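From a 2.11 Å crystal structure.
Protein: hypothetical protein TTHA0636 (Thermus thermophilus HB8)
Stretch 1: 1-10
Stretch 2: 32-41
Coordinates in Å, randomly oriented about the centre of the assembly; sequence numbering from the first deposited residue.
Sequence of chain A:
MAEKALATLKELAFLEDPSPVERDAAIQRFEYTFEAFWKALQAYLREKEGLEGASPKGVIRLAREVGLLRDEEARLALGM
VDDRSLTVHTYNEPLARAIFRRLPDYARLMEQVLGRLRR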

# COMPACT_ATOMS: atom_id res chain seq x y z
N MSE A 1 -10.82 13.28 -3.41
CA MSE A 1 -10.33 12.87 -2.06
C MSE A 1 -9.01 13.56 -1.71
O MSE A 1 -8.66 13.69 -0.54
N ALA A 2 -8.30 14.00 -2.75
CA ALA A 2 -7.00 14.66 -2.59
C ALA A 2 -6.81 15.43 -1.28
O ALA A 2 -6.29 14.89 -0.31
N GLU A 3 -7.25 16.69 -1.26
CA GLU A 3 -7.12 17.58 -0.10
C GLU A 3 -7.37 16.97 1.29
O GLU A 3 -6.52 17.07 2.18
N LYS A 4 -8.53 16.36 1.48
CA LYS A 4 -8.88 15.77 2.77
C LYS A 4 -7.94 14.62 3.13
O LYS A 4 -7.55 14.46 4.30
N ALA A 5 -7.58 13.83 2.14
CA ALA A 5 -6.67 12.71 2.36
C ALA A 5 -5.31 13.31 2.73
O ALA A 5 -4.62 12.81 3.61
N LEU A 6 -4.96 14.40 2.05
CA LEU A 6 -3.70 15.09 2.30
C LEU A 6 -3.60 15.60 3.74
O LEU A 6 -2.51 15.75 4.28
N ALA A 7 -4.75 15.85 4.37
CA ALA A 7 -4.82 16.35 5.75
C ALA A 7 -4.43 15.30 6.77
O ALA A 7 -3.74 15.58 7.75
N THR A 8 -4.87 14.06 6.54
CA THR A 8 -4.55 12.97 7.44
C THR A 8 -3.07 12.63 7.33
O THR A 8 -2.43 12.25 8.32
N LEU A 9 -2.51 12.80 6.13
CA LEU A 9 -1.09 12.54 5.93
C LEU A 9 -0.25 13.54 6.72
O LEU A 9 0.69 13.16 7.43
N LYS A 10 -0.57 14.82 6.58
CA LYS A 10 0.17 15.87 7.27
C LYS A 10 0.18 15.70 8.79
O LYS A 10 1.12 16.14 9.45
N TYR A 32 -2.72 6.28 -0.12
CA TYR A 32 -4.00 6.74 -0.62
C TYR A 32 -4.05 8.22 -0.98
O TYR A 32 -4.90 8.63 -1.76
N THR A 33 -3.12 9.01 -0.45
CA THR A 33 -3.07 10.41 -0.80
C THR A 33 -2.48 10.54 -2.20
O THR A 33 -2.90 11.37 -3.01
N PHE A 34 -1.48 9.72 -2.47
CA PHE A 34 -0.83 9.70 -3.77
C PHE A 34 -1.83 9.33 -4.86
O PHE A 34 -1.93 10.00 -5.89
N GLU A 35 -2.55 8.24 -4.63
CA GLU A 35 -3.53 7.76 -5.60
C GLU A 35 -4.56 8.84 -5.89
O GLU A 35 -4.92 9.07 -7.05
N ALA A 36 -5.04 9.50 -4.85
CA ALA A 36 -6.03 10.56 -5.03
C ALA A 36 -5.38 11.75 -5.71
O ALA A 36 -6.00 12.46 -6.49
N PHE A 37 -4.10 11.96 -5.44
CA PHE A 37 -3.41 13.08 -6.04
C PHE A 37 -3.21 12.93 -7.56
O PHE A 37 -3.57 13.83 -8.31
N TRP A 38 -2.67 11.82 -8.04
CA TRP A 38 -2.45 11.72 -9.49
C TRP A 38 -3.76 11.64 -10.26
O TRP A 38 -3.85 12.09 -11.39
N LYS A 39 -4.79 11.10 -9.61
CA LYS A 39 -6.10 11.01 -10.22
C LYS A 39 -6.69 12.40 -10.42
O LYS A 39 -7.33 12.68 -11.43
N ALA A 40 -6.47 13.29 -9.46
CA ALA A 40 -7.01 14.65 -9.59
C ALA A 40 -6.27 15.38 -10.72
O ALA A 40 -6.86 16.15 -11.48
N LEU A 41 -4.97 15.16 -10.81
CA LEU A 41 -4.17 15.78 -11.88
C LEU A 41 -4.64 15.21 -13.24
O LEU A 41 -4.82 15.95 -14.20

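The two helical stretches run roughly antiparallel, with an angle of 153° between their N-to-C directions, and their axes come within 8.7 Å of each other. Small residues line the crossing, where the backbones come close: the CA atoms of Ala 2 and Ala 36 lie 4.9 Å apart, and those of Ala 5 and Thr 33 lie 5.3 Å apart. The contact is modest, burying 396 Å² over both sides.

Apolar packing begins at the start of the first stretch, where short side chains and backbone meet closely. Ala 36 points toward the first stretch, and its CB lies 3.6 Å from the backbone N of Ala 2 and 4.0 Å from CB of Met 1. Met 1, a selenomethionine with chi1 and chi2 both t, is exposed and, like Ala 2, poorly ordered, so these contacts are less sharply defined than those farther along. One turn beyond Ala 36, Ala 40 also points toward the partner helix, its CB reaching CB of Ala 2 at a loose 4.5 Å.

The aromatic contact is made by Tyr 32. Its CA-to-CB bond points sideways, but the p rotamer at chi1 brings the end of the side chain close to the first helix. Ala 5 points toward the second stretch and meets the ring at its edge, with CB of Ala 5 3.8 Å from CE1 of Tyr 32.

The polar contact continues from the same ring. Thr 8, also p at chi1 and pointing toward the second helix, places its OG1 2.9 Å from OH of Tyr 32, at hydrogen-bonding distance. Within its own helix, OG1 of Thr 8 donates a hydrogen bond to the backbone O of Ala 5 at 2.7 Å, which ties the hydroxyl back to the turn before it.

Thr 33 carries the largest covered area of any residue in the contact. In its m rotamer it points toward the first helix, and its OG1 sits 3.2 Å from O of Ala 5, 3.9 Å from N of Leu 6 and 3.9 Å from CB of Leu 9; this hydroxyl is hydrogen-bonded elsewhere in the structure. Its methyl group adds an apolar approach, CG2 of Thr 33 lying 4.2 Å from CD1 of Leu 6, which is t at chi1 and p at chi2. Leu 9, with the same pair of rotamers, points toward the second stretch, whereas Ala 7 and Phe 34 point away and take no part.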

# COMPACT_ATOMS: atom_id res chain seq x y z
CB MSE A 1 -10.17 11.35 -2.00
CG MSE A 1 -9.52 10.84 -0.71
SE MSE A 1 -9.60 8.91 -0.49
CE MSE A 1 -10.96 8.83 0.89
CB ALA A 2 -6.75 15.58 -3.78
CB GLU A 3 -8.02 18.80 -0.27
CG GLU A 3 -7.69 19.67 -1.49
CD GLU A 3 -8.42 19.23 -2.75
OE1 GLU A 3 -8.32 18.04 -3.14
OE2 GLU A 3 -9.08 20.09 -3.38
CB LYS A 4 -10.33 15.27 2.73
CG LYS A 4 -11.07 15.33 4.06
CD LYS A 4 -10.49 14.36 5.09
CE LYS A 4 -11.36 14.30 6.33
NZ LYS A 4 -10.82 13.38 7.35
CB ALA A 5 -6.55 11.87 1.10
CB LEU A 6 -3.55 16.26 1.33
CG LEU A 6 -2.30 17.13 1.45
CD1 LEU A 6 -1.02 16.27 1.50
CD2 LEU A 6 -2.25 18.07 0.26
CB ALA A 7 -6.24 16.85 6.04
CB THR A 8 -5.40 11.74 7.11
OG1 THR A 8 -5.09 11.29 5.78
CG2 THR A 8 -6.88 12.11 7.15
CB LEU A 9 -0.73 12.64 4.44
CG LEU A 9 0.78 12.69 4.12
CD1 LEU A 9 1.45 11.45 4.64
CD2 LEU A 9 1.00 12.82 2.63
CB LYS A 10 -0.37 17.25 6.88
CG LYS A 10 -0.03 17.61 5.44
CD LYS A 10 -0.41 19.03 5.08
CE LYS A 10 -1.92 19.22 5.04
NZ LYS A 10 -2.27 20.62 4.65
CB TYR A 32 -5.15 6.35 0.34
CG TYR A 32 -5.19 6.96 1.72
CD1 TYR A 32 -5.44 8.32 1.91
CD2 TYR A 32 -5.10 6.14 2.86
CE1 TYR A 32 -5.63 8.85 3.20
CE2 TYR A 32 -5.28 6.65 4.15
CZ TYR A 32 -5.55 8.00 4.31
OH TYR A 32 -5.78 8.49 5.59
CB THR A 33 -2.18 11.22 0.18
OG1 THR A 33 -2.78 11.21 1.48
CG2 THR A 33 -2.01 12.65 -0.33
CB PHE A 34 0.29 8.67 -3.77
CG PHE A 34 0.90 8.43 -5.11
CD1 PHE A 34 0.46 7.37 -5.91
CD2 PHE A 34 1.94 9.24 -5.57
CE1 PHE A 34 1.04 7.12 -7.15
CE2 PHE A 34 2.53 8.99 -6.81
CZ PHE A 34 2.08 7.93 -7.60
CB GLU A 35 -4.21 6.50 -5.10
CG GLU A 35 -3.24 5.35 -4.74
CD GLU A 35 -2.34 4.89 -5.90
OE1 GLU A 35 -2.81 4.88 -7.06
OE2 GLU A 35 -1.17 4.53 -5.64
CB ALA A 36 -6.60 11.00 -3.67
CB PHE A 37 -2.05 13.28 -5.37
CG PHE A 37 -1.25 14.38 -5.98
CD1 PHE A 37 -1.61 15.70 -5.80
CD2 PHE A 37 -0.14 14.08 -6.78
CE1 PHE A 37 -0.88 16.74 -6.41
CE2 PHE A 37 0.59 15.10 -7.39
CZ PHE A 37 0.21 16.44 -7.20
CB TRP A 38 -1.51 10.56 -9.83
CG TRP A 38 -2.08 9.21 -9.87
CD1 TRP A 38 -2.16 8.32 -8.84
CD2 TRP A 38 -2.58 8.53 -11.03
NE1 TRP A 38 -2.67 7.12 -9.29
CE2 TRP A 38 -2.93 7.22 -10.63
CE3 TRP A 38 -2.74 8.91 -12.37
CZ2 TRP A 38 -3.45 6.29 -11.52
CZ3 TRP A 38 -3.26 7.98 -13.26
CH2 TRP A 38 -3.60 6.68 -12.83
CB LYS A 39 -7.04 10.15 -9.37
CG LYS A 39 -6.73 8.66 -9.46
CD LYS A 39 -6.83 8.25 -10.91
CE LYS A 39 -6.65 6.76 -11.07
NZ LYS A 39 -6.70 6.46 -12.53
CB ALA A 40 -6.85 15.43 -8.25
CB LEU A 41 -2.69 15.45 -11.69
CG LEU A 41 -1.79 16.44 -10.95
CD1 LEU A 41 -0.34 15.93 -10.97
CD2 LEU A 41 -1.86 17.79 -11.64